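4-hydroxy-tetrahydrodipicolinate synthase from Methanocaldococcus jannaschii probably catalyses the condensation of pyruvate with aspartate beta-semialdehyde to 4-hydroxy-tetrahydrodipicolinate, a step of lysine biosynthesis. Local coordinates of one contact, PDB 2YXG (chain A, 2.20 Å), residues Leu131-Ser136 and Val160-Pro165, beside the matching contact of the related 4-hydroxy-tetrahydrodipicolinate synthase from Methylacidiphilum fumariolicum, PDB 6T3T (chain B, 2.10 Å), residues Leu132-Ser137 and Ile161-Gly166. One frame, after least-squares fit of the local backbone (RMSD 0.63 Å); residues are numbered along the deposited sequences.

Structure 1 (2YXG); sequences LYNVPS and VKEANP.
Lys-161 lies against one face of the Tyr-132 ring where two neighbouring parallel strands of the TIM barrel, 129-133 and 157-162, reach their C-terminal ends. Lys-161 is the predicted Schiff-base lysine and Tyr-132 the predicted proton donor/acceptor. The extended lysine chain runs alongside the tyrosine, and Lys-161 CD makes a CH-pi contact 3.5 Å from the centroid of the Tyr-132 ring. Backbone hydrogen bonds join the strands, among them Asn-133 N to Lys-161 O. On the face with Leu-131 and Val-160, Asn-133 ND2 gives a hydrogen bond to the syn lone pair of Glu-162 OE2 (2.8 Å); Asn-133 OD1 accepts from Leu-142 N. Asn-164 N also donates to Glu-162 OE2. Apolar contacts are Val-160 CG1 on Leu-131 CB (4.2 Å) and Val-134 CB on Ala-163 CB (3.7 Å). Pro-135 CG packs on Asn-164 CB (4.0 Å).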
loop_
_atom_site.group_PDB
_atom_site.type_symbol
_atom_site.label_atom_id
_atom_site.label_comp_id
_atom_site.label_asym_id
_atom_site.label_seq_id
_atom_site.Cartn_x
_atom_site.Cartn_y
_atom_site.Cartn_z
ATOM N N LEU A 131 24.919 -0.622 4.118
ATOM C CA LEU A 131 23.620 -0.120 4.528
ATOM C C LEU A 131 22.540 -1.143 4.158
ATOM O O LEU A 131 22.574 -1.669 3.067
ATOM C CB LEU A 131 23.322 1.206 3.838
ATOM C CG LEU A 131 24.298 2.391 4.114
ATOM C CD1 LEU A 131 23.882 3.637 3.350
ATOM C CD2 LEU A 131 24.362 2.712 5.574
ATOM N N TYR A 132 21.629 -1.474 5.065
ATOM C CA TYR A 132 20.568 -2.443 4.723
ATOM C C TYR A 132 19.203 -1.743 4.764
ATOM O O TYR A 132 18.803 -1.210 5.795
ATOM C CB TYR A 132 20.624 -3.615 5.682
ATOM C CG TYR A 132 19.541 -4.669 5.523
ATOM C CD1 TYR A 132 18.850 -4.843 4.307
ATOM C CD2 TYR A 132 19.245 -5.532 6.575
ATOM C CE1 TYR A 132 17.863 -5.800 4.172
ATOM C CE2 TYR A 132 18.279 -6.521 6.441
ATOM C CZ TYR A 132 17.595 -6.650 5.241
ATOM O OH TYR A 132 16.643 -7.639 5.090
ATOM N N ASN A 133 18.534 -1.700 3.619
ATOM C CA ASN A 133 17.236 -1.089 3.504
ATOM C C ASN A 133 16.192 -2.186 3.243
ATOM O O ASN A 133 16.326 -2.978 2.310
ATOM C CB ASN A 133 17.230 -0.047 2.339
ATOM C CG ASN A 133 15.876 0.666 2.167
ATOM O OD1 ASN A 133 15.306 1.215 3.141
ATOM N ND2 ASN A 133 15.386 0.701 0.928
ATOM N N VAL A 134 15.153 -2.240 4.069
ATOM C CA VAL A 134 14.080 -3.273 3.868
ATOM C C VAL A 134 12.791 -2.712 4.393
ATOM O O VAL A 134 12.330 -3.073 5.469
ATOM C CB VAL A 134 14.468 -4.681 4.503
ATOM C CG1 VAL A 134 14.787 -4.537 6.022
ATOM C CG2 VAL A 134 13.421 -5.782 4.223
ATOM N N PRO A 135 12.211 -1.786 3.653
ATOM C CA PRO A 135 11.029 -1.072 4.130
ATOM C C PRO A 135 9.868 -1.975 4.596
ATOM O O PRO A 135 9.063 -1.538 5.423
ATOM C CB PRO A 135 10.573 -0.251 2.918
ATOM C CG PRO A 135 11.571 -0.461 1.861
ATOM C CD PRO A 135 12.624 -1.400 2.295
ATOM N N SER A 136 9.741 -3.196 4.059
ATOM C CA SER A 136 8.604 -4.029 4.423
ATOM C C SER A 136 8.727 -4.467 5.900
ATOM O O SER A 136 7.726 -4.824 6.543
ATOM C CB SER A 136 8.514 -5.244 3.489
ATOM O OG SER A 136 9.662 -6.049 3.645
ATOM N N VAL A 160 25.027 -0.862 -0.439
ATOM C CA VAL A 160 23.660 -1.092 0.061
ATOM C C VAL A 160 23.137 -2.537 -0.261
ATOM O O VAL A 160 23.133 -2.967 -1.424
ATOM C CB VAL A 160 22.681 -0.069 -0.591
ATOM C CG1 VAL A 160 21.408 0.121 0.269
ATOM C CG2 VAL A 160 23.384 1.242 -0.808
ATOM N N LYS A 161 22.681 -3.245 0.770
ATOM C CA LYS A 161 21.794 -4.408 0.602
ATOM C C LYS A 161 20.387 -3.865 0.387
ATOM O O LYS A 161 19.752 -3.323 1.331
ATOM C CB LYS A 161 21.847 -5.322 1.827
ATOM C CG LYS A 161 20.816 -6.485 1.851
ATOM C CD LYS A 161 20.862 -7.273 3.226
ATOM C CE LYS A 161 19.983 -8.546 3.149
ATOM N NZ LYS A 161 19.719 -9.207 4.469
ATOM N N GLU A 162 19.944 -3.927 -0.880
ATOM C CA GLU A 162 18.649 -3.325 -1.264
ATOM C C GLU A 162 17.535 -4.332 -1.261
ATOM O O GLU A 162 17.487 -5.173 -2.167
ATOM C CB GLU A 162 18.755 -2.588 -2.622
ATOM C CG GLU A 162 17.502 -1.721 -3.000
ATOM C CD GLU A 162 17.021 -0.779 -1.861
ATOM O OE1 GLU A 162 17.453 0.395 -1.884
ATOM O OE2 GLU A 162 16.232 -1.202 -0.964
ATOM N N ALA A 163 16.682 -4.316 -0.228
ATOM C CA ALA A 163 15.485 -5.225 -0.220
ATOM C C ALA A 163 14.149 -4.606 -0.651
ATOM O O ALA A 163 13.118 -5.273 -0.552
ATOM C CB ALA A 163 15.276 -5.911 1.156
ATOM N N ASN A 164 14.155 -3.335 -1.016
ATOM C CA ASN A 164 13.012 -2.632 -1.595
ATOM C C ASN A 164 12.857 -3.259 -2.965
ATOM O O ASN A 164 13.795 -3.213 -3.751
ATOM C CB ASN A 164 13.304 -1.107 -1.723
ATOM C CG ASN A 164 12.121 -0.290 -2.288
ATOM O OD1 ASN A 164 11.269 -0.785 -3.035
ATOM N ND2 ASN A 164 12.090 0.969 -1.947
ATOM N N PRO A 165 11.664 -3.849 -3.249
ATOM C CA PRO A 165 11.372 -4.579 -4.492
ATOM C C PRO A 165 11.057 -3.641 -5.682
ATOM O O PRO A 165 10.887 -4.105 -6.818
ATOM C CB PRO A 165 10.156 -5.435 -4.093
ATOM C CG PRO A 165 9.385 -4.526 -3.197
ATOM C CD PRO A 165 10.483 -3.815 -2.353
HETATM O O HOH W 1 10.871 -4.013 1.388
#

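Structure 2 (6T3T); sequences LYNIPS and IKEAGG. With SO4 (sulfate ion), chain C.
Lys-162, the predicted Schiff-base lysine, lies against one face of the ring of Tyr-133, the predicted proton donor/acceptor. The extended lysine chain runs alongside the tyrosine, and Lys-162 CD makes a CH-pi contact 3.6 Å from the centroid of the Tyr-133 ring. A sulfate ion, probably from the crystallisation liquor, lies beside both residues. Backbone hydrogen bonds join the strands, among them Asn-134 N to Lys-162 O. On the face with Leu-132 and Ile-161, Asn-134 ND2 gives a hydrogen bond to the syn lone pair of Glu-163 OE2 (3.0 Å); Asn-134 OD1 accepts from Ile-143 N. Gly-165 N also donates to Glu-163 OE2. Apolar contacts are Ile-161 CG1 on Leu-132 CB (3.9 Å) and Ile-135 CB on Ala-164 CB (4.0 Å). Pro-136 CD packs on Gly-165 CA (3.6 Å).

Structure 1 against structure 2
The sharpest difference is at Asn-164(A), which is Gly-165(B) in the other enzyme. The CB, CG, OD1 and ND2 of Asn-164(A) have no counterpart in Gly-165(B). The contacts of Asn-164(A) CB with Asn-133(A) ND2 (3.8 Å) and Pro-135(A) CG (4.0 Å) are therefore absent, which probably leaves Pro-136(B) with fewer side-chain contacts on this side. The backbone also takes another course here: psi is 121° at Asn-164(A) and 1° at Gly-165(B), and their carbonyl O atoms stand 3.1 Å apart after superposition. At the next position phi is -79° in Pro-165(A) and 69° in Gly-166(B). After superposition Gly-165(B) O stands 1.4 Å from the place of Pro-165(A) CD, whose contact with Ala-163(A) O goes with the ring. The bond made by the backbone N remains: Asn-164(A) N to Glu-162(A) OE2, and Gly-165(B) N to Glu-163(B) OE2. At Val-160(A) / Ile-161(B) the CG1 atoms are 0.5 Å apart and keep their touch on Leu-131(A) O and Leu-132(B) O. Neither CG2 branch has a counterpart. At Val-134(A) / Ile-135(B) CG2 of Val-134(A) and CG1 of Ile-135(B) are 0.2 Å apart. A sulfate ion touches Tyr-133(B) and Lys-162(B) in structure 2 alone.

Structure 2 (6T3T)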
loop_
_atom_site.group_PDB
_atom_site.type_symbol
_atom_site.label_atom_id
_atom_site.label_comp_id
_atom_site.label_asym_id
_atom_site.label_seq_id
_atom_site.Cartn_x
_atom_site.Cartn_y
_atom_site.Cartn_z
ATOM N N LEU B 132 24.864 -0.616 4.202
ATOM C CA LEU B 132 23.512 -0.257 4.592
ATOM C C LEU B 132 22.563 -1.374 4.190
ATOM O O LEU B 132 22.880 -2.216 3.345
ATOM C CB LEU B 132 23.069 1.051 3.917
ATOM C CG LEU B 132 23.905 2.321 4.149
ATOM C CD1 LEU B 132 23.312 3.519 3.403
ATOM C CD2 LEU B 132 24.069 2.623 5.669
ATOM N N TYR B 133 21.376 -1.381 4.790
ATOM C CA TYR B 133 20.418 -2.428 4.466
ATOM C C TYR B 133 19.020 -1.821 4.457
ATOM O O TYR B 133 18.471 -1.494 5.508
ATOM C CB TYR B 133 20.563 -3.588 5.440
ATOM C CG TYR B 133 19.606 -4.752 5.319
ATOM C CD1 TYR B 133 18.839 -4.964 4.184
ATOM C CD2 TYR B 133 19.505 -5.660 6.358
ATOM C CE1 TYR B 133 17.967 -6.033 4.105
ATOM C CE2 TYR B 133 18.656 -6.735 6.291
ATOM C CZ TYR B 133 17.888 -6.922 5.176
ATOM O OH TYR B 133 17.050 -8.005 5.163
ATOM N N ASN B 134 18.469 -1.636 3.259
ATOM C CA ASN B 134 17.156 -1.029 3.083
ATOM C C ASN B 134 16.131 -2.136 2.886
ATOM O O ASN B 134 16.222 -2.896 1.918
ATOM C CB ASN B 134 17.134 -0.085 1.894
ATOM C CG ASN B 134 15.780 0.538 1.711
ATOM O OD1 ASN B 134 15.185 1.029 2.684
ATOM N ND2 ASN B 134 15.238 0.449 0.496
ATOM N N ILE B 135 15.173 -2.239 3.799
ATOM C CA ILE B 135 14.104 -3.223 3.645
ATOM C C ILE B 135 12.821 -2.639 4.232
ATOM O O ILE B 135 12.473 -2.915 5.395
ATOM C CB ILE B 135 14.490 -4.596 4.248
ATOM C CG1 ILE B 135 13.352 -5.610 4.058
ATOM C CG2 ILE B 135 15.004 -4.507 5.724
ATOM C CD1 ILE B 135 13.834 -7.024 4.040
ATOM N N PRO B 136 12.109 -1.807 3.459
ATOM C CA PRO B 136 10.912 -1.133 3.982
ATOM C C PRO B 136 9.773 -2.058 4.387
ATOM O O PRO B 136 8.989 -1.682 5.264
ATOM C CB PRO B 136 10.500 -0.200 2.825
ATOM C CG PRO B 136 11.105 -0.783 1.613
ATOM C CD PRO B 136 12.392 -1.433 2.064
ATOM N N SER B 137 9.600 -3.215 3.736
ATOM C CA SER B 137 8.488 -4.096 4.099
ATOM C C SER B 137 8.601 -4.596 5.542
ATOM O O SER B 137 7.583 -4.868 6.193
ATOM C CB SER B 137 8.423 -5.272 3.130
ATOM O OG SER B 137 9.649 -5.980 3.170
ATOM N N ILE B 161 25.239 -1.088 -0.205
ATOM C CA ILE B 161 23.906 -1.249 0.346
ATOM C C ILE B 161 23.369 -2.605 -0.099
ATOM O O ILE B 161 23.539 -3.014 -1.249
ATOM C CB ILE B 161 22.980 -0.092 -0.101
ATOM C CG1 ILE B 161 21.583 -0.231 0.528
ATOM C CG2 ILE B 161 22.913 0.037 -1.659
ATOM C CD1 ILE B 161 20.786 1.066 0.406
ATOM N N LYS B 162 22.769 -3.320 0.839
ATOM C CA LYS B 162 21.876 -4.420 0.517
ATOM C C LYS B 162 20.516 -3.796 0.252
ATOM O O LYS B 162 19.820 -3.363 1.172
ATOM C CB LYS B 162 21.813 -5.428 1.655
ATOM C CG LYS B 162 20.937 -6.637 1.360
ATOM C CD LYS B 162 20.703 -7.440 2.642
ATOM C CE LYS B 162 19.785 -8.632 2.394
ATOM N NZ LYS B 162 19.637 -9.484 3.608
ATOM N N GLU B 163 20.143 -3.722 -1.011
ATOM C CA GLU B 163 18.894 -3.088 -1.406
ATOM C C GLU B 163 17.804 -4.157 -1.441
ATOM O O GLU B 163 17.823 -5.066 -2.281
ATOM C CB GLU B 163 19.045 -2.370 -2.744
ATOM C CG GLU B 163 17.762 -1.731 -3.239
ATOM C CD GLU B 163 17.104 -0.840 -2.193
ATOM O OE1 GLU B 163 17.797 -0.093 -1.495
ATOM O OE2 GLU B 163 15.874 -0.904 -2.061
ATOM N N ALA B 164 16.900 -4.104 -0.467
ATOM C CA ALA B 164 15.802 -5.054 -0.394
ATOM C C ALA B 164 14.464 -4.316 -0.396
ATOM O O ALA B 164 13.510 -4.721 0.270
ATOM C CB ALA B 164 15.964 -5.967 0.819
ATOM N N GLY B 165 14.397 -3.202 -1.120
ATOM C CA GLY B 165 13.126 -2.518 -1.277
ATOM C C GLY B 165 12.156 -3.120 -2.286
ATOM O O GLY B 165 11.078 -2.559 -2.494
ATOM N N GLY B 166 12.510 -4.224 -2.945
ATOM C CA GLY B 166 11.632 -4.832 -3.933
ATOM C C GLY B 166 11.425 -4.040 -5.209
ATOM O O GLY B 166 10.481 -4.312 -5.952
HETATM S S SO4 C . 19.349 -10.814 6.379
HETATM O O1 SO4 C . 19.443 -12.142 6.994
HETATM O O2 SO4 C . 20.657 -10.231 6.114
HETATM O O3 SO4 C . 18.722 -9.887 7.315
HETATM O O4 SO4 C . 18.613 -10.958 5.132
HETATM O O HOH W 2 11.299 -4.406 1.409
#